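Lysine/ornithine decarboxylase (Vibrio vulnificus, PDB 2PLJ) catalyses the decarboxylation of lysine and ornithine to the diamines cadaverine and putrescine, using a pyridoxal phosphate cofactor held in a beta/alpha barrel. Local coordinates at residues L58-D63 / K86-P91; L81-K86 / P91-T96. All coordinates share one frame; numbering follows the deposited sequence.

Interaction 1 (L58-D63 / K86-P91). With P3T ((4-{[(4-aminobutyl)amino]methyl}-5-hydroxy-6-methylpyridin-3-yl)methyl dihydrogen phosphate), chain D.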
ATOM      1  N   LEU A  58      -9.906   4.093 -13.305  1.00 12.08           N
ATOM      2  CA  LEU A  58     -10.348   5.200 -12.466  1.00 12.71           C
ATOM      3  C   LEU A  58     -10.743   6.343 -13.425  1.00 13.79           C
ATOM      4  O   LEU A  58      -9.903   6.822 -14.194  1.00 15.51           O
ATOM      5  CB  LEU A  58      -9.216   5.633 -11.544  1.00 13.30           C
ATOM      6  CG  LEU A  58      -8.841   4.601 -10.479  1.00 13.47           C
ATOM      7  CD1 LEU A  58      -7.527   4.981  -9.858  1.00 16.15           C
ATOM      8  CD2 LEU A  58      -9.897   4.553  -9.375  1.00 15.92           C
ATOM      9  N   LEU A  59     -12.010   6.746 -13.394  1.00 12.83           N
ATOM     10  CA  LEU A  59     -12.496   7.801 -14.279  1.00 12.69           C
ATOM     11  C   LEU A  59     -12.418   9.142 -13.545  1.00 12.37           C
ATOM     12  O   LEU A  59     -13.130   9.360 -12.566  1.00 12.31           O
ATOM     13  CB  LEU A  59     -13.922   7.518 -14.778  1.00 12.43           C
ATOM     14  CG  LEU A  59     -14.138   6.130 -15.405  1.00 14.12           C
ATOM     15  CD1 LEU A  59     -15.592   6.003 -15.867  1.00 13.91           C
ATOM     16  CD2 LEU A  59     -13.141   5.906 -16.568  1.00 14.71           C
ATOM     17  N   LEU A  60     -11.554  10.013 -14.029  1.00 12.39           N
ATOM     18  CA  LEU A  60     -11.335  11.324 -13.420  1.00 12.84           C
ATOM     19  C   LEU A  60     -12.082  12.401 -14.208  1.00 13.55           C
ATOM     20  O   LEU A  60     -11.846  12.614 -15.405  1.00 12.62           O
ATOM     21  CB  LEU A  60      -9.833  11.631 -13.418  1.00 13.23           C
ATOM     22  CG  LEU A  60      -9.446  13.099 -13.164  1.00 12.26           C
ATOM     23  CD1 LEU A  60      -9.888  13.471 -11.717  1.00 15.33           C
ATOM     24  CD2 LEU A  60      -7.920  13.262 -13.355  1.00 14.68           C
ATOM     25  N   ASP A  61     -12.995  13.074 -13.520  1.00 12.84           N
ATOM     26  CA  ASP A  61     -13.818  14.090 -14.185  1.00 12.89           C
ATOM     27  C   ASP A  61     -13.334  15.479 -13.747  1.00 12.01           C
ATOM     28  O   ASP A  61     -13.591  15.920 -12.598  1.00 12.89           O
ATOM     29  CB  ASP A  61     -15.302  13.890 -13.841  1.00 13.36           C
ATOM     30  CG  ASP A  61     -16.218  14.897 -14.560  1.00 14.59           C
ATOM     31  OD1 ASP A  61     -15.691  15.795 -15.266  1.00 14.79           O
ATOM     32  OD2 ASP A  61     -17.466  14.792 -14.391  1.00 14.91           O
ATOM     33  N   CYS A  62     -12.615  16.183 -14.648  1.00 12.15           N
ATOM     34  CA  CYS A  62     -12.085  17.530 -14.316  1.00 13.17           C
ATOM     35  C   CYS A  62     -13.161  18.576 -13.987  1.00 12.87           C
ATOM     36  O   CYS A  62     -12.876  19.572 -13.337  1.00 13.59           O
ATOM     37  CB  CYS A  62     -11.193  18.059 -15.438  1.00 13.29           C
ATOM     38  SG  CYS A  62      -9.716  17.005 -15.596  1.00 16.17           S
ATOM     39  N   ASP A  63     -14.380  18.362 -14.470  1.00 13.19           N
ATOM     40  CA  ASP A  63     -15.494  19.272 -14.122  1.00 13.55           C
ATOM     41  C   ASP A  63     -15.722  19.239 -12.612  1.00 12.87           C
ATOM     42  O   ASP A  63     -16.034  20.263 -11.977  1.00 13.56           O
ATOM     43  CB  ASP A  63     -16.776  18.834 -14.847  1.00 12.79           C
ATOM     44  CG  ASP A  63     -16.770  19.183 -16.325  1.00 16.08           C
ATOM     45  OD1 ASP A  63     -16.105  20.172 -16.741  1.00 16.50           O
ATOM     46  OD2 ASP A  63     -17.497  18.487 -17.064  1.00 18.69           O
ATOM     47  N   LYS A  86      -0.807  15.544  -2.222  1.00 15.10           N
ATOM     48  CA  LYS A  86      -0.709  14.195  -1.545  1.00 16.41           C
ATOM     49  C   LYS A  86      -1.858  13.197  -1.899  1.00 15.03           C
ATOM     50  O   LYS A  86      -1.614  12.039  -2.314  1.00 14.68           O
ATOM     51  CB  LYS A  86      -0.730  14.379   0.001  1.00 18.31           C
ATOM     52  CG  LYS A  86       0.510  14.917   0.703  1.00 23.37           C
ATOM     53  CD  LYS A  86       0.172  15.119   2.202  1.00 23.02           C
ATOM     54  CE  LYS A  86      -1.165  14.417   2.614  1.00 29.41           C
ATOM     55  NZ  LYS A  86      -2.095  15.113   3.578  1.00 29.06           N
ATOM     56  N   PRO A  87      -3.133  13.620  -1.718  1.00 15.04           N
ATOM     57  CA  PRO A  87      -4.203  12.637  -1.976  1.00 13.36           C
ATOM     58  C   PRO A  87      -4.376  12.165  -3.420  1.00 13.62           C
ATOM     59  O   PRO A  87      -4.931  11.069  -3.644  1.00 13.54           O
ATOM     60  CB  PRO A  87      -5.475  13.370  -1.552  1.00 13.63           C
ATOM     61  CG  PRO A  87      -5.099  14.859  -1.718  1.00 16.36           C
ATOM     62  CD  PRO A  87      -3.685  14.897  -1.209  1.00 14.51           C
ATOM     63  N   LEU A  88      -3.963  12.995  -4.380  1.00 12.80           N
ATOM     64  CA  LEU A  88      -4.124  12.689  -5.826  1.00 13.78           C
ATOM     65  C   LEU A  88      -3.148  13.598  -6.584  1.00 14.10           C
ATOM     66  O   LEU A  88      -3.518  14.684  -6.997  1.00 15.18           O
ATOM     67  CB  LEU A  88      -5.580  12.881  -6.307  1.00 14.16           C
ATOM     68  CG  LEU A  88      -5.764  12.511  -7.784  1.00 14.77           C
ATOM     69  CD1 LEU A  88      -5.312  11.031  -8.055  1.00 17.74           C
ATOM     70  CD2 LEU A  88      -7.211  12.766  -8.236  1.00 13.73           C
ATOM     71  N   PRO A  89      -1.871  13.178  -6.661  1.00 14.82           N
ATOM     72  CA  PRO A  89      -0.816  13.991  -7.278  1.00 15.18           C
ATOM     73  C   PRO A  89      -0.803  13.804  -8.785  1.00 15.96           C
ATOM     74  O   PRO A  89       0.166  13.255  -9.349  1.00 18.06           O
ATOM     75  CB  PRO A  89       0.456  13.419  -6.635  1.00 15.39           C
ATOM     76  CG  PRO A  89       0.162  11.939  -6.469  1.00 16.45           C
ATOM     77  CD  PRO A  89      -1.324  11.923  -6.081  1.00 15.30           C
ATOM     78  N   HIS A  90      -1.883  14.222  -9.443  1.00 16.04           N
ATOM     79  CA  HIS A  90      -2.101  13.866 -10.846  1.00 15.28           C
ATOM     80  C   HIS A  90      -1.864  15.101 -11.709  1.00 14.54           C
ATOM     81  O   HIS A  90      -2.428  16.160 -11.457  1.00 14.74           O
ATOM     82  CB  HIS A  90      -3.518  13.338 -11.023  1.00 15.70           C
ATOM     83  CG  HIS A  90      -3.774  12.723 -12.362  1.00 16.14           C
ATOM     84  ND1 HIS A  90      -3.664  13.438 -13.536  1.00 15.07           N
ATOM     85  CD2 HIS A  90      -4.171  11.476 -12.707  1.00 17.61           C
ATOM     86  CE1 HIS A  90      -3.939  12.642 -14.559  1.00 15.63           C
ATOM     87  NE2 HIS A  90      -4.257  11.444 -14.084  1.00 17.82           N
ATOM     88  N   PRO A  91      -1.034  14.969 -12.751  1.00 14.41           N
ATOM     89  CA  PRO A  91      -0.683  16.164 -13.553  1.00 15.23           C
ATOM     90  C   PRO A  91      -1.916  16.878 -14.163  1.00 13.95           C
ATOM     91  O   PRO A  91      -1.925  18.110 -14.254  1.00 13.20           O
ATOM     92  CB  PRO A  91       0.209  15.617 -14.675  1.00 15.87           C
ATOM     93  CG  PRO A  91       0.369  14.168 -14.428  1.00 18.42           C
ATOM     94  CD  PRO A  91      -0.397  13.725 -13.223  1.00 15.17           C
TER
HETATM   95  OAE P3T D 501      -7.682  18.165   2.945  1.00 15.82           O
HETATM   96  PAU P3T D 501      -7.061  16.779   3.410  1.00 17.90           P
HETATM   97  OAF P3T D 501      -6.805  15.837   2.140  1.00 17.28           O
HETATM   98  OAC P3T D 501      -7.839  16.058   4.495  1.00 17.00           O
HETATM   99  OAP P3T D 501      -5.567  16.991   3.997  1.00 16.51           O
HETATM  100  CAM P3T D 501      -4.532  17.570   3.096  1.00 19.33           C
HETATM  101  CAS P3T D 501      -3.330  17.873   4.002  1.00 19.91           C
HETATM  102  CAH P3T D 501      -3.065  19.241   4.146  1.00 20.96           C
HETATM  103  NAO P3T D 501      -2.054  19.641   4.919  1.00 20.17           N
HETATM  104  CAQ P3T D 501      -1.297  18.788   5.600  1.00 20.56           C
HETATM  105  CAA P3T D 501      -0.167  19.340   6.504  1.00 23.13           C
HETATM  106  CAR P3T D 501      -1.530  17.399   5.527  1.00 21.36           C
HETATM  107  OAD P3T D 501      -0.738  16.564   6.216  1.00 22.15           O
HETATM  108  CAT P3T D 501      -2.583  16.919   4.718  1.00 18.18           C
HETATM  109  CAG P3T D 501      -2.788  15.511   4.589  1.00 19.95           C
HETATM  110  NAN P3T D 501      -2.371  14.695   5.547  1.00 24.54           N
HETATM  111  CAL P3T D 501      -2.471  13.200   5.554  1.00 25.66           C
HETATM  112  CAK P3T D 501      -3.870  12.688   5.174  1.00 21.96           C
HETATM  113  CAJ P3T D 501      -3.762  11.131   5.143  1.00 21.35           C
HETATM  114  CAI P3T D 501      -5.106  10.496   4.769  1.00 21.89           C
HETATM  115  NAB P3T D 501      -5.090   9.023   4.939  1.00 18.86           N

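Interaction 2 (L81-K86 / P91-T96). With P3T ((4-{[(4-aminobutyl)amino]methyl}-5-hydroxy-6-methylpyridin-3-yl)methyl dihydrogen phosphate), chain D.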
ATOM      1  N   LEU A  81      -6.316  29.147  -1.509  1.00 12.18           N
ATOM      2  CA  LEU A  81      -6.402  27.689  -1.442  1.00 12.85           C
ATOM      3  C   LEU A  81      -5.221  27.020  -2.138  1.00 14.07           C
ATOM      4  O   LEU A  81      -5.061  27.114  -3.368  1.00 14.55           O
ATOM      5  CB  LEU A  81      -7.727  27.208  -2.052  1.00 12.66           C
ATOM      6  CG  LEU A  81      -8.994  27.830  -1.451  1.00 12.85           C
ATOM      7  CD1 LEU A  81     -10.261  27.367  -2.204  1.00 15.91           C
ATOM      8  CD2 LEU A  81      -9.078  27.552   0.063  1.00 13.69           C
ATOM      9  N   HIS A  82      -4.411  26.352  -1.332  1.00 13.79           N
ATOM     10  CA  HIS A  82      -3.262  25.598  -1.818  1.00 13.44           C
ATOM     11  C   HIS A  82      -3.634  24.122  -1.909  1.00 13.85           C
ATOM     12  O   HIS A  82      -3.647  23.416  -0.895  1.00 13.46           O
ATOM     13  CB  HIS A  82      -2.084  25.801  -0.845  1.00 14.01           C
ATOM     14  CG  HIS A  82      -1.405  27.138  -0.989  1.00 13.61           C
ATOM     15  ND1 HIS A  82      -1.934  28.310  -0.495  1.00 17.76           N
ATOM     16  CD2 HIS A  82      -0.228  27.479  -1.578  1.00 11.45           C
ATOM     17  CE1 HIS A  82      -1.113  29.318  -0.761  1.00 13.41           C
ATOM     18  NE2 HIS A  82      -0.084  28.845  -1.439  1.00 17.10           N
ATOM     19  N   TYR A  83      -3.919  23.647  -3.113  1.00 13.41           N
ATOM     20  CA  TYR A  83      -4.240  22.198  -3.265  1.00 13.77           C
ATOM     21  C   TYR A  83      -3.088  21.287  -2.803  1.00 13.34           C
ATOM     22  O   TYR A  83      -1.965  21.419  -3.293  1.00 13.80           O
ATOM     23  CB  TYR A  83      -4.565  21.920  -4.743  1.00 13.80           C
ATOM     24  CG  TYR A  83      -4.775  20.439  -4.993  1.00 15.22           C
ATOM     25  CD1 TYR A  83      -5.792  19.741  -4.337  1.00 16.50           C
ATOM     26  CD2 TYR A  83      -3.949  19.734  -5.875  1.00 16.80           C
ATOM     27  CE1 TYR A  83      -6.005  18.373  -4.597  1.00 15.07           C
ATOM     28  CE2 TYR A  83      -4.143  18.363  -6.130  1.00 14.73           C
ATOM     29  CZ  TYR A  83      -5.164  17.693  -5.465  1.00 13.58           C
ATOM     30  OH  TYR A  83      -5.382  16.350  -5.723  1.00 15.62           O
ATOM     31  N   ALA A  84      -3.378  20.387  -1.860  1.00 13.75           N
ATOM     32  CA  ALA A  84      -2.391  19.415  -1.399  1.00 13.64           C
ATOM     33  C   ALA A  84      -2.330  18.273  -2.434  1.00 13.93           C
ATOM     34  O   ALA A  84      -3.341  17.554  -2.685  1.00 14.40           O
ATOM     35  CB  ALA A  84      -2.765  18.871   0.001  1.00 15.69           C
ATOM     36  N   LEU A  85      -1.177  18.134  -3.064  1.00 14.44           N
ATOM     37  CA  LEU A  85      -1.017  17.088  -4.087  1.00 14.67           C
ATOM     38  C   LEU A  85      -1.186  15.703  -3.488  1.00 14.80           C
ATOM     39  O   LEU A  85      -1.621  14.774  -4.190  1.00 14.91           O
ATOM     40  CB  LEU A  85       0.342  17.173  -4.783  1.00 16.35           C
ATOM     41  CG  LEU A  85       0.368  18.036  -6.046  1.00 14.22           C
ATOM     42  CD1 LEU A  85       0.068  19.477  -5.712  1.00 17.29           C
ATOM     43  CD2 LEU A  85       1.727  17.856  -6.755  1.00 17.34           C
ATOM     44  N   LYS A  86      -0.807  15.544  -2.222  1.00 15.10           N
ATOM     45  CA  LYS A  86      -0.709  14.195  -1.545  1.00 16.41           C
ATOM     46  C   LYS A  86      -1.858  13.197  -1.899  1.00 15.03           C
ATOM     47  O   LYS A  86      -1.614  12.039  -2.314  1.00 14.68           O
ATOM     48  CB  LYS A  86      -0.730  14.379   0.001  1.00 18.31           C
ATOM     49  CG  LYS A  86       0.510  14.917   0.703  1.00 23.37           C
ATOM     50  CD  LYS A  86       0.172  15.119   2.202  1.00 23.02           C
ATOM     51  CE  LYS A  86      -1.165  14.417   2.614  1.00 29.41           C
ATOM     52  NZ  LYS A  86      -2.095  15.113   3.578  1.00 29.06           N
ATOM     53  N   PRO A  91      -1.034  14.969 -12.751  1.00 14.41           N
ATOM     54  CA  PRO A  91      -0.683  16.164 -13.553  1.00 15.23           C
ATOM     55  C   PRO A  91      -1.916  16.878 -14.163  1.00 13.95           C
ATOM     56  O   PRO A  91      -1.925  18.110 -14.254  1.00 13.20           O
ATOM     57  CB  PRO A  91       0.209  15.617 -14.675  1.00 15.87           C
ATOM     58  CG  PRO A  91       0.369  14.168 -14.428  1.00 18.42           C
ATOM     59  CD  PRO A  91      -0.397  13.725 -13.223  1.00 15.17           C
ATOM     60  N   VAL A  92      -2.926  16.113 -14.552  1.00 13.42           N
ATOM     61  CA  VAL A  92      -4.158  16.727 -15.089  1.00 13.67           C
ATOM     62  C   VAL A  92      -4.910  17.526 -14.013  1.00 12.63           C
ATOM     63  O   VAL A  92      -5.400  18.623 -14.274  1.00 12.65           O
ATOM     64  CB  VAL A  92      -5.068  15.695 -15.736  1.00 14.02           C
ATOM     65  CG1 VAL A  92      -6.421  16.350 -16.105  1.00 15.52           C
ATOM     66  CG2 VAL A  92      -4.408  15.178 -17.020  1.00 14.38           C
ATOM     67  N   VAL A  93      -4.919  17.003 -12.795  1.00 12.63           N
ATOM     68  CA  VAL A  93      -5.521  17.734 -11.667  1.00 13.09           C
ATOM     69  C   VAL A  93      -4.750  19.058 -11.420  1.00 13.51           C
ATOM     70  O   VAL A  93      -5.353  20.133 -11.210  1.00 13.06           O
ATOM     71  CB  VAL A  93      -5.599  16.847 -10.401  1.00 12.31           C
ATOM     72  CG1 VAL A  93      -6.015  17.709  -9.182  1.00 12.96           C
ATOM     73  CG2 VAL A  93      -6.582  15.644 -10.647  1.00 14.78           C
ATOM     74  N   VAL A  94      -3.419  18.965 -11.422  1.00 13.60           N
ATOM     75  CA  VAL A  94      -2.569  20.148 -11.261  1.00 14.68           C
ATOM     76  C   VAL A  94      -2.864  21.198 -12.348  1.00 14.70           C
ATOM     77  O   VAL A  94      -3.090  22.392 -12.038  1.00 13.86           O
ATOM     78  CB  VAL A  94      -1.061  19.755 -11.231  1.00 15.12           C
ATOM     79  CG1 VAL A  94      -0.176  20.992 -11.216  1.00 16.51           C
ATOM     80  CG2 VAL A  94      -0.781  18.926  -9.967  1.00 15.22           C
ATOM     81  N   ARG A  95      -2.842  20.767 -13.622  1.00 14.02           N
ATOM     82  CA  ARG A  95      -3.135  21.693 -14.731  1.00 13.44           C
ATOM     83  C   ARG A  95      -4.529  22.331 -14.606  1.00 13.66           C
ATOM     84  O   ARG A  95      -4.685  23.559 -14.804  1.00 13.57           O
ATOM     85  CB  ARG A  95      -3.019  21.004 -16.098  1.00 14.03           C
ATOM     86  CG  ARG A  95      -1.586  20.668 -16.482  1.00 14.41           C
ATOM     87  CD  ARG A  95      -1.469  20.507 -18.007  1.00 15.53           C
ATOM     88  NE  ARG A  95      -2.356  19.461 -18.516  1.00 15.74           N
ATOM     89  CZ  ARG A  95      -1.992  18.196 -18.716  1.00 19.31           C
ATOM     90  NH1 ARG A  95      -0.743  17.811 -18.424  1.00 18.68           N
ATOM     91  NH2 ARG A  95      -2.870  17.318 -19.219  1.00 17.33           N
ATOM     92  N   THR A  96      -5.514  21.498 -14.278  1.00 12.81           N
ATOM     93  CA  THR A  96      -6.918  21.954 -14.172  1.00 13.80           C
ATOM     94  C   THR A  96      -7.041  23.060 -13.106  1.00 12.48           C
ATOM     95  O   THR A  96      -7.652  24.112 -13.316  1.00 12.02           O
ATOM     96  CB  THR A  96      -7.856  20.752 -13.850  1.00 13.63           C
ATOM     97  OG1 THR A  96      -7.930  19.858 -14.980  1.00 13.31           O
ATOM     98  CG2 THR A  96      -9.268  21.237 -13.463  1.00 12.97           C
TER
HETATM   99  OAE P3T D 501      -7.682  18.165   2.945  1.00 15.82           O
HETATM  100  PAU P3T D 501      -7.061  16.779   3.410  1.00 17.90           P
HETATM  101  OAF P3T D 501      -6.805  15.837   2.140  1.00 17.28           O
HETATM  102  OAC P3T D 501      -7.839  16.058   4.495  1.00 17.00           O
HETATM  103  OAP P3T D 501      -5.567  16.991   3.997  1.00 16.51           O
HETATM  104  CAM P3T D 501      -4.532  17.570   3.096  1.00 19.33           C
HETATM  105  CAS P3T D 501      -3.330  17.873   4.002  1.00 19.91           C
HETATM  106  CAH P3T D 501      -3.065  19.241   4.146  1.00 20.96           C
HETATM  107  NAO P3T D 501      -2.054  19.641   4.919  1.00 20.17           N
HETATM  108  CAQ P3T D 501      -1.297  18.788   5.600  1.00 20.56           C
HETATM  109  CAA P3T D 501      -0.167  19.340   6.504  1.00 23.13           C
HETATM  110  CAR P3T D 501      -1.530  17.399   5.527  1.00 21.36           C
HETATM  111  OAD P3T D 501      -0.738  16.564   6.216  1.00 22.15           O
HETATM  112  CAT P3T D 501      -2.583  16.919   4.718  1.00 18.18           C
HETATM  113  CAG P3T D 501      -2.788  15.511   4.589  1.00 19.95           C
HETATM  114  NAN P3T D 501      -2.371  14.695   5.547  1.00 24.54           N
HETATM  115  CAL P3T D 501      -2.471  13.200   5.554  1.00 25.66           C
HETATM  116  CAK P3T D 501      -3.870  12.688   5.174  1.00 21.96           C
HETATM  117  CAJ P3T D 501      -3.762  11.131   5.143  1.00 21.35           C
HETATM  118  CAI P3T D 501      -5.106  10.496   4.769  1.00 21.89           C
HETATM  119  NAB P3T D 501      -5.090   9.023   4.939  1.00 18.86           N

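Interaction 1 (L58-D63 / K86-P91)
Leu60 and His90 approach from opposite directions, and methyl CD2 of the leucine sits over one face of the imidazole. CD2 stands 4.1 Å from the centroid of the His90 ring and only 4° off its normal, a well-centred CH-pi contact. The sister methyl of Leu60 has another target, CD1 lying 4.4 Å from CD2 of Leu88, a looser apolar touch. One branched residue thus serves two neighbours, which suits leucine to a buried strand position facing a loop. In His90, CG lies anti to the backbone N (chi1 -170°), which carries the ring out toward the strand, and chi2 of -61° turns its face to Leu60, while the ring nitrogens work in other directions. ND1 accepts from Val92 N as the N-cap of helix 91-100, and NE2 is hydrogen-bonded to Ser24 OG. The two bonds together hold the rotation of the ring. Histidine fits here because its flat pi face can take a methyl while its two ring nitrogens hydrogen-bond at the rim. Asp61 plays a comparable role at the start of helix 62-75: its OD1 accepts from Asp63 N at 3.0 Å, the donor lying above the carboxylate plane. At the other end of segment 86-91, Lys86 NZ is joined covalently to CAG of the putrescine adduct P3T, 1.3 Å away. The contact therefore packs strand 57-61 of the mixed sheet against the loop after barrel strand 79-84, the loop that carries the cofactor-linked lysine in this two-domain fold of beta/alpha-barrel decarboxylases.

Interaction 2 (L81-K86 / P91-T96)
Tyr83 reaches from strand 79-84 to Val93 on helix 91-100, the two side chains crossing at about a right angle. Its CB leaves the strand toward the helix, and with CG anti to the backbone N (chi1 175°) the ring is carried across the gap. CE2, CZ and OH share the Val93 methyl CG1, which approaches obliquely: CE2 lies 3.6 Å and CZ 3.8 Å from it. At the tip, OH is also 3.8 Å from that methyl, but its polar partner is Leu88 O, to which it is hydrogen-bonded. A tyrosine suits this buried site because its ring packs against valine while its hydroxyl satisfies a loop carbonyl. Ala84 CB instead lies on the pocket side, 3.8 Å from P3T CAM. Farther along, Leu85 CG touches Val94 CG2 at 4.2 Å, a lighter apolar pair. Within the helix, Thr96 OG1 donates to Val92 O at 2.9 Å, and Thr96 N reaches the same oxygen from the opposite face of its plane, so a buried hydroxyl is satisfied locally. The Tyr83 and Leu85 pairs seat the helix on strand 79-84 and the residue just after it, within one beta-alpha-beta unit, with Leu85 also packed on helix 109-117 and Thr96 on helix 62-75.

Both contacts are buried, and neither has a hydrogen bond between its own segments; they share Lys86 and Pro91, and their centres lie about 8 Å apart. Interaction 2 is local, seating a helix on the strand just before it within one beta-alpha-beta unit, and is chiefly aliphatic and aromatic packing. Interaction 1 spans a longer stretch of chain and joins the mixed sheet to the barrel, with an imidazole that also has polar duties. The two interlock: Cys62 SG packs on Val92 CG1 at 3.4 Å, and Leu88 CD2 meets Val93 CG2 at 3.8 Å. Lys86, common to both, is covalently linked to the adduct and takes no part in either packing contact.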